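Local structure of PFC0360w protein (Plasmodium falciparum, 3NI8) at residues Glu85-Phe89 against Arg90-Glu94; Val132-Arg135 against Cys136-Trp140. The protein probably activates the ATPase of the chaperone Hsp90, as a malaria-parasite member of the AHA1 family. All blocks are in the same frame, centred on the assembly; numbering follows the deposited sequence. Where two conformers were deposited one is given.

Interaction 1. Residues Glu85-Phe89 against Arg90-Glu94. With IPA (isopropyl alcohol), chain B.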
loop_
_atom_site.group_PDB
_atom_site.type_symbol
_atom_site.label_atom_id
_atom_site.label_comp_id
_atom_site.label_asym_id
_atom_site.label_seq_id
_atom_site.Cartn_x
_atom_site.Cartn_y
_atom_site.Cartn_z
ATOM N N GLU A 85 -8.499 -1.571 0.392
ATOM C CA GLU A 85 -8.270 -1.387 1.834
ATOM C C GLU A 85 -8.915 -0.117 2.331
ATOM O O GLU A 85 -8.961 0.861 1.593
ATOM C CB GLU A 85 -6.762 -1.277 2.122
ATOM C CG GLU A 85 -5.968 -2.496 1.661
ATOM C CD GLU A 85 -4.473 -2.291 1.714
ATOM O OE1 GLU A 85 -3.991 -1.172 2.006
ATOM O OE2 GLU A 85 -3.770 -3.269 1.438
ATOM N N LYS A 86 -9.410 -0.145 3.573
ATOM C CA LYS A 86 -9.449 1.067 4.420
ATOM C C LYS A 86 -8.017 1.256 4.947
ATOM O O LYS A 86 -7.330 0.280 5.232
ATOM C CB LYS A 86 -10.399 0.909 5.604
ATOM C CG LYS A 86 -11.816 0.424 5.263
ATOM C CD LYS A 86 -12.892 1.254 5.990
ATOM C CE LYS A 86 -12.920 0.992 7.493
ATOM N NZ LYS A 86 -13.296 -0.434 7.722
ATOM N N TRP A 87 -7.578 2.495 5.092
ATOM C CA TRP A 87 -6.167 2.808 5.305
ATOM C C TRP A 87 -6.047 4.191 5.928
ATOM O O TRP A 87 -6.544 5.176 5.371
ATOM C CB TRP A 87 -5.467 2.807 3.939
ATOM C CG TRP A 87 -3.938 2.837 3.920
ATOM C CD1 TRP A 87 -3.102 1.776 3.644
ATOM C CD2 TRP A 87 -3.079 3.977 4.123
ATOM N NE1 TRP A 87 -1.784 2.187 3.669
ATOM C CE2 TRP A 87 -1.737 3.527 3.955
ATOM C CE3 TRP A 87 -3.306 5.327 4.426
ATOM C CZ2 TRP A 87 -0.623 4.387 4.091
ATOM C CZ3 TRP A 87 -2.208 6.186 4.559
ATOM C CH2 TRP A 87 -0.875 5.708 4.386
ATOM N N LYS A 88 -5.372 4.274 7.070
ATOM C CA LYS A 88 -5.085 5.573 7.693
ATOM C C LYS A 88 -3.716 5.575 8.380
ATOM O O LYS A 88 -3.180 4.512 8.688
ATOM C CB LYS A 88 -6.192 5.973 8.689
ATOM C CG LYS A 88 -6.242 5.086 9.942
ATOM C CD LYS A 88 -7.483 5.305 10.817
ATOM C CE LYS A 88 -7.451 6.646 11.522
ATOM N NZ LYS A 88 -8.841 7.166 11.633
ATOM N N PHE A 89 -3.146 6.766 8.565
ATOM C CA PHE A 89 -2.115 6.991 9.573
ATOM C C PHE A 89 -2.866 7.160 10.892
ATOM O O PHE A 89 -3.982 7.698 10.907
ATOM C CB PHE A 89 -1.340 8.269 9.295
ATOM C CG PHE A 89 -0.335 8.167 8.181
ATOM C CD1 PHE A 89 0.923 7.595 8.403
ATOM C CD2 PHE A 89 -0.613 8.711 6.933
ATOM C CE1 PHE A 89 1.867 7.522 7.378
ATOM C CE2 PHE A 89 0.327 8.649 5.888
ATOM C CZ PHE A 89 1.560 8.053 6.103
ATOM N N ARG A 90 -2.282 6.711 12.001
ATOM C CA ARG A 90 -3.011 6.760 13.261
ATOM C C ARG A 90 -3.271 8.171 13.767
ATOM O O ARG A 90 -4.063 8.360 14.671
ATOM C CB ARG A 90 -2.366 5.884 14.336
ATOM C CG ARG A 90 -1.106 6.400 14.943
ATOM C CD ARG A 90 -0.597 5.355 15.927
ATOM N NE ARG A 90 0.503 5.858 16.743
ATOM C CZ ARG A 90 0.537 5.803 18.073
ATOM N NH1 ARG A 90 -0.465 5.234 18.751
ATOM N NH2 ARG A 90 1.583 6.303 18.726
ATOM N N ASP A 91 -2.617 9.157 13.165
ATOM C CA ASP A 91 -2.740 10.532 13.610
ATOM C C ASP A 91 -3.852 11.304 12.886
ATOM O O ASP A 91 -4.100 12.474 13.201
ATOM C CB ASP A 91 -1.403 11.254 13.491
ATOM C CG ASP A 91 -0.992 11.465 12.068
ATOM O OD1 ASP A 91 -0.707 10.472 11.375
ATOM O OD2 ASP A 91 -0.941 12.628 11.630
ATOM N N TRP A 92 -4.513 10.651 11.929
ATOM C CA TRP A 92 -5.726 11.187 11.320
ATOM C C TRP A 92 -6.879 11.145 12.331
ATOM O O TRP A 92 -6.810 10.432 13.341
ATOM C CB TRP A 92 -6.121 10.361 10.092
ATOM C CG TRP A 92 -5.226 10.498 8.931
ATOM C CD1 TRP A 92 -4.093 11.254 8.844
ATOM C CD2 TRP A 92 -5.347 9.813 7.682
ATOM N NE1 TRP A 92 -3.505 11.096 7.611
ATOM C CE2 TRP A 92 -4.258 10.215 6.876
ATOM C CE3 TRP A 92 -6.272 8.906 7.158
ATOM C CZ2 TRP A 92 -4.083 9.747 5.563
ATOM C CZ3 TRP A 92 -6.084 8.430 5.856
ATOM C CH2 TRP A 92 -5.004 8.858 5.077
ATOM N N ASN A 93 -7.946 11.883 12.043
ATOM C CA ASN A 93 -9.151 11.831 12.862
ATOM C C ASN A 93 -9.600 10.410 13.036
ATOM O O ASN A 93 -9.469 9.602 12.112
ATOM C CB ASN A 93 -10.273 12.640 12.226
ATOM C CG ASN A 93 -10.101 14.112 12.439
ATOM O OD1 ASN A 93 -10.014 14.584 13.586
ATOM N ND2 ASN A 93 -10.044 14.865 11.338
ATOM N N GLU A 94 -10.132 10.110 14.217
ATOM C CA GLU A 94 -10.599 8.766 14.547
ATOM C C GLU A 94 -11.510 8.221 13.429
ATOM O O GLU A 94 -11.358 7.064 13.011
ATOM C CB GLU A 94 -11.259 8.768 15.941
ATOM C CG GLU A 94 -12.326 7.673 16.222
ATOM C CD GLU A 94 -11.774 6.357 16.810
ATOM O OE1 GLU A 94 -10.802 5.779 16.257
ATOM O OE2 GLU A 94 -12.361 5.877 17.813
HETATM C C1 IPA B . -0.840 -3.805 3.816
HETATM C C2 IPA B . -1.076 -2.851 2.639
HETATM C C3 IPA B . -0.044 -1.734 2.478
HETATM O O2 IPA B . -1.211 -3.590 1.452
#
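Trp92 lays one face of its indole against the backbone and side chain of Phe89, with Phe89 N 3.8 Å above the ring plane. Phe89 CB sits over the five-membered ring, 4.1 Å from its centroid, in a CH-pi contact. Beyond it the phenyl ring turns an edge toward the same face, the two planes 68° apart in an offset edge-to-face pair. The benzo end of Trp92 reaches back along the strand to Trp87, where CH2 lies near the plane of the other indole, 3.9 Å from Trp87 CZ3. Lys88 CB comes within 3.3 Å of Trp92 CE3. The three aromatic residues thus form a cluster at the point where strand 82-89 of the antiparallel sheet gives way to a loop. That change of direction is a type I beta turn from Phe89 to Trp92, closed by Trp92 N on Phe89 O at 3.2 Å. Lys88 grips the chain beyond the turn: its side chain bends at chi3 (-70°) and again at chi4, bringing NZ to Asn93 O at 2.6 Å and, weakly, to Glu94 O, while Asp96 O accepts a further bond. Asp91 OD1 lies 3.1 Å from Phe89 CB, and OD2 of the same carboxylate is hydrogen-bonded to Asn125.

Interaction 2. Residues Val132-Arg135 against Cys136-Trp140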
loop_
_atom_site.group_PDB
_atom_site.type_symbol
_atom_site.label_atom_id
_atom_site.label_comp_id
_atom_site.label_asym_id
_atom_site.label_seq_id
_atom_site.Cartn_x
_atom_site.Cartn_y
_atom_site.Cartn_z
ATOM N N VAL A 132 -1.225 16.198 4.116
ATOM C CA VAL A 132 -1.480 14.764 4.249
ATOM C C VAL A 132 -1.280 14.012 2.941
ATOM O O VAL A 132 -0.753 12.888 2.939
ATOM C CB VAL A 132 -2.888 14.465 4.814
ATOM C CG1 VAL A 132 -3.098 12.976 4.944
ATOM C CG2 VAL A 132 -3.081 15.149 6.178
ATOM N N LEU A 133 -1.711 14.619 1.839
ATOM C CA LEU A 133 -1.626 13.966 0.538
ATOM C C LEU A 133 -0.168 13.680 0.165
ATOM O O LEU A 133 0.154 12.562 -0.189
ATOM C CB LEU A 133 -2.371 14.742 -0.574
ATOM C CG LEU A 133 -2.364 14.109 -1.991
ATOM C CD1 LEU A 133 -3.518 14.613 -2.841
ATOM C CD2 LEU A 133 -1.056 14.292 -2.779
ATOM N N GLU A 134 0.720 14.675 0.220
ATOM C CA GLU A 134 2.142 14.412 -0.097
ATOM C C GLU A 134 2.748 13.364 0.849
ATOM O O GLU A 134 3.540 12.518 0.418
ATOM C CB GLU A 134 3.004 15.682 -0.138
ATOM C CG GLU A 134 2.970 16.457 -1.477
ATOM C CD GLU A 134 3.494 15.659 -2.693
ATOM O OE1 GLU A 134 2.913 15.817 -3.800
ATOM O OE2 GLU A 134 4.479 14.891 -2.551
ATOM N N ARG A 135 2.354 13.396 2.117
ATOM C CA ARG A 135 2.851 12.411 3.072
ATOM C C ARG A 135 2.490 10.979 2.656
ATOM O O ARG A 135 3.341 10.089 2.698
ATOM C CB ARG A 135 2.341 12.759 4.490
ATOM C CG ARG A 135 2.662 11.746 5.559
ATOM C CD ARG A 135 2.722 12.370 6.941
ATOM N NE ARG A 135 1.409 12.752 7.437
ATOM C CZ ARG A 135 0.765 12.148 8.434
ATOM N NH1 ARG A 135 -0.445 12.605 8.782
ATOM N NH2 ARG A 135 1.313 11.108 9.079
ATOM N N CYS A 136 1.243 10.762 2.229
ATOM C CA CYS A 136 0.828 9.482 1.634
ATOM C C CYS A 136 1.605 9.123 0.362
ATOM O O CYS A 136 2.017 7.969 0.188
ATOM C CB CYS A 136 -0.668 9.484 1.316
ATOM S SG CYS A 136 -1.760 9.722 2.722
ATOM N N LYS A 137 1.795 10.107 -0.511
ATOM C CA LYS A 137 2.472 9.912 -1.796
ATOM C C LYS A 137 3.999 9.661 -1.652
ATOM O O LYS A 137 4.523 8.729 -2.272
ATOM C CB LYS A 137 2.188 11.101 -2.716
ATOM C CG LYS A 137 2.650 10.914 -4.147
ATOM C CD LYS A 137 2.195 12.051 -5.027
ATOM C CE LYS A 137 2.225 11.615 -6.494
ATOM N NZ LYS A 137 1.264 12.386 -7.374
ATOM N N ASN A 138 4.698 10.476 -0.847
ATOM C CA ASN A 138 6.097 10.202 -0.512
ATOM C C ASN A 138 6.266 8.844 0.171
ATOM O O ASN A 138 7.210 8.129 -0.121
ATOM C CB ASN A 138 6.713 11.299 0.374
ATOM C CG ASN A 138 6.819 12.656 -0.330
ATOM O OD1 ASN A 138 6.606 12.777 -1.537
ATOM N ND2 ASN A 138 7.140 13.688 0.446
ATOM N N GLY A 139 5.345 8.483 1.067
ATOM C CA GLY A 139 5.318 7.128 1.657
ATOM C C GLY A 139 5.354 5.990 0.631
ATOM O O GLY A 139 6.072 5.001 0.804
ATOM N N TRP A 140 4.578 6.118 -0.443
ATOM C CA TRP A 140 4.560 5.083 -1.468
ATOM C C TRP A 140 5.790 5.146 -2.372
ATOM O O TRP A 140 6.448 4.135 -2.566
ATOM C CB TRP A 140 3.279 5.133 -2.311
ATOM C CG TRP A 140 2.001 4.829 -1.561
ATOM C CD1 TRP A 140 0.989 5.706 -1.289
ATOM C CD2 TRP A 140 1.590 3.559 -1.017
ATOM N NE1 TRP A 140 -0.028 5.064 -0.604
ATOM C CE2 TRP A 140 0.307 3.749 -0.430
ATOM C CE3 TRP A 140 2.169 2.287 -0.980
ATOM C CZ2 TRP A 140 -0.402 2.717 0.190
ATOM C CZ3 TRP A 140 1.469 1.254 -0.362
ATOM C CH2 TRP A 140 0.184 1.475 0.211
#
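Cys136 meets Val132 one turn back, at the start of helix 132-150, the long C-terminal helix packed against the antiparallel sheet in the helix-grip manner of the SRPBCC superfamily, to which AHA1 proteins belong. Its N donates to Val132 O at 3.0 Å, opening an i to i+4 ladder, and SG stands 4.2 Å from Val132 CG1. The thiol is placed there by its first torsion, which sets SG opposite the carbonyl carbon (chi1 -60°) and leaves it facing Trp87 and Phe89 of strand 82-89 and Trp92 of the loop that follows.

Lys137 continues the ladder by bonding through its N to Leu133 O, and its CB lies 3.6 Å from that same oxygen. From there the aliphatic chain runs out extended and touches Phe21 of strand 21-27, so that this residue joins the helix to an outermost strand of the sheet.

Asn138 N makes the short rung of the series, 2.7 Å to Glu134 O. Asn138 CB also rests on that oxygen, at 3.4 Å. Gly139 follows with a bond from its N to Arg135 O at 3.0 Å; the guanidinium group of Arg135 lies instead against Asp91 and the ring of Phe89. Trp140 carries the helix onward and packs its indole on Ile23 and Leu116 of the sheet, with NE1 hydrogen-bonded to His118 ND1.

Interactions 1 and 2 illustrate how one fold joins two local motifs: a turn at the end of a strand and the first turns of the helix packed against it. Each has a buried side and an exposed one, and their buried sides meet. Val132 CG1 comes within 3.3 Å of Trp92 NE1, while Arg135 spans the boundary, its NH1 forming a salt bridge to Asp91 OD2 at 2.9 Å and its guanidinium group making a cation-pi contact with Phe89. The chemistry differs with place: in 85-94 aromatic rings and a lysine on backbone carbonyls secure an irregular loop, whereas in 132-140 repeated backbone bonds define the helix.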